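Local coordinates for type II restriction enzyme MUNI (Mycoplasma, PDB 1D02), which cleaves double-stranded DNA as a homodimeric type II restriction endonuclease, recognising 5'-CAATTG-3' and cutting after the first C, at the interface of chains A and B. Sequence-based numbering; all coordinates share one arbitrary frame. Chains: chain A/B, Type II restriction enzyme MUNI.

The interface of chains A and B. Residues chain A 126, 168-171; chain B 127-129.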
loop_
_atom_site.group_PDB
_atom_site.type_symbol
_atom_site.label_atom_id
_atom_site.label_comp_id
_atom_site.label_asym_id
_atom_site.label_seq_id
_atom_site.Cartn_x
_atom_site.Cartn_y
_atom_site.Cartn_z
ATOM N N PHE A 126 3.090 -2.850 -3.692
ATOM C CA PHE A 126 2.323 -4.063 -3.967
ATOM C C PHE A 126 1.209 -3.798 -4.999
ATOM O O PHE A 126 0.532 -4.740 -5.437
ATOM C CB PHE A 126 1.666 -4.620 -2.688
ATOM C CG PHE A 126 2.634 -5.246 -1.725
ATOM C CD1 PHE A 126 3.148 -4.510 -0.663
ATOM C CD2 PHE A 126 3.033 -6.569 -1.872
ATOM C CE1 PHE A 126 4.030 -5.082 0.243
ATOM C CE2 PHE A 126 3.923 -7.145 -0.961
ATOM C CZ PHE A 126 4.417 -6.396 0.092
ATOM N N PHE A 168 2.902 -10.538 8.605
ATOM C CA PHE A 168 1.614 -10.967 8.035
ATOM C C PHE A 168 1.417 -10.405 6.624
ATOM O O PHE A 168 1.033 -11.138 5.703
ATOM C CB PHE A 168 0.481 -10.481 8.938
ATOM C CG PHE A 168 -0.882 -11.026 8.584
ATOM C CD1 PHE A 168 -1.395 -12.142 9.245
ATOM C CD2 PHE A 168 -1.668 -10.383 7.639
ATOM C CE1 PHE A 168 -2.698 -12.620 8.972
ATOM C CE2 PHE A 168 -2.966 -10.839 7.347
ATOM C CZ PHE A 168 -3.487 -11.967 8.020
ATOM N N TRP A 169 1.652 -9.106 6.457
ATOM C CA TRP A 169 1.482 -8.476 5.135
ATOM C C TRP A 169 2.288 -9.161 4.040
ATOM O O TRP A 169 1.777 -9.437 2.951
ATOM C CB TRP A 169 1.965 -7.022 5.132
ATOM C CG TRP A 169 1.191 -6.058 5.938
ATOM C CD1 TRP A 169 -0.001 -6.263 6.588
ATOM C CD2 TRP A 169 1.556 -4.704 6.176
ATOM N NE1 TRP A 169 -0.401 -5.099 7.216
ATOM C CE2 TRP A 169 0.544 -4.128 6.978
ATOM C CE3 TRP A 169 2.652 -3.913 5.791
ATOM C CZ2 TRP A 169 0.595 -2.800 7.398
ATOM C CZ3 TRP A 169 2.707 -2.597 6.209
ATOM C CH2 TRP A 169 1.682 -2.053 7.010
ATOM N N TYR A 170 3.575 -9.388 4.315
ATOM C CA TYR A 170 4.450 -9.973 3.308
ATOM C C TYR A 170 4.192 -11.438 2.968
ATOM O O TYR A 170 4.601 -11.918 1.900
ATOM C CB TYR A 170 5.919 -9.725 3.675
ATOM C CG TYR A 170 6.357 -8.307 3.315
ATOM C CD1 TYR A 170 5.890 -7.204 4.026
ATOM C CD2 TYR A 170 7.179 -8.074 2.211
ATOM C CE1 TYR A 170 6.228 -5.898 3.643
ATOM C CE2 TYR A 170 7.518 -6.778 1.821
ATOM C CZ TYR A 170 7.044 -5.698 2.534
ATOM O OH TYR A 170 7.392 -4.414 2.143
ATOM N N ASP A 171 3.536 -12.146 3.877
ATOM C CA ASP A 171 3.155 -13.527 3.599
ATOM C C ASP A 171 4.332 -14.360 3.061
ATOM O O ASP A 171 5.368 -14.439 3.722
ATOM C CB ASP A 171 1.974 -13.486 2.606
ATOM C CG ASP A 171 1.192 -14.782 2.572
ATOM O OD1 ASP A 171 0.663 -15.195 3.624
ATOM O OD2 ASP A 171 1.113 -15.397 1.484
ATOM N N THR B 127 -1.372 -5.934 -0.070
ATOM C CA THR B 127 -0.387 -6.904 0.433
ATOM C C THR B 127 -0.972 -8.301 0.315
ATOM O O THR B 127 -2.177 -8.501 0.501
ATOM C CB THR B 127 -0.013 -6.665 1.917
ATOM O OG1 THR B 127 -1.180 -6.707 2.750
ATOM C CG2 THR B 127 0.690 -5.306 2.051
ATOM N N PRO B 128 -0.126 -9.290 0.001
ATOM C CA PRO B 128 -0.665 -10.646 -0.124
ATOM C C PRO B 128 -1.354 -11.126 1.143
ATOM O O PRO B 128 -2.354 -11.847 1.085
ATOM C CB PRO B 128 0.559 -11.481 -0.526
ATOM C CG PRO B 128 1.764 -10.628 -0.059
ATOM C CD PRO B 128 1.293 -9.226 -0.386
ATOM N N GLY B 129 -0.839 -10.703 2.295
ATOM C CA GLY B 129 -1.425 -11.095 3.552
ATOM C C GLY B 129 -2.834 -10.582 3.769
ATOM O O GLY B 129 -3.705 -11.357 4.185
#
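One face of the A:Phe126 phenyl ring receives the methyl group of B:Thr127, CG2 standing 3.7 Å above the plane and displaced toward the rim. This patch belongs to the two-fold interface of the MunI homodimer, a type II restriction endonuclease, and recurs with the chains exchanged. Nearer the CD2–CE2 side of the ring lies B:Pro128, whose CD comes to 3.4 Å from A:Phe126 CE2; the two side chains cross at about a right angle. A flat, apolar ring suits both neighbours. At its edge, in plane, is A:Tyr170 CD2 of the same chain, while A:Phe126 CZ sits 3.5 Å over one face of the A:Tyr170 ring, bracing the phenyl group within its own subunit. The A:Phe168 ring also reaches the partner, CE2 touching B:Gly129 O at 3.3 Å.

Here the N-terminus of helix 128-138 of chain B meets the C-terminal end of helix 160-170 of chain A. The amide N of B:Gly129 donates a hydrogen bond to the carbonyl O of A:Trp169 (3.0 Å, 155° at H). First-turn amides lack acceptors within their own helix, as last-turn carbonyls lack donors, and the partly positive helix start facing a partly negative helix end may strengthen the bond. B:Pro128 suits the first helical position, where no N-H is needed for a bond within the helix, and its ring is rigid. B:Gly129 has no side chain facing chain A, so A:Phe168 O can lie 3.3 Å from its CA.

With chi1 57°, beta-branched B:Thr127 turns its methyl anti to its carbonyl carbon, toward the A:Phe126 face, with CG2 3.8 Å from A:Trp169 CB. A:Asp171 contributes its aliphatic CB, 3.9 Å from B:Pro128 CG.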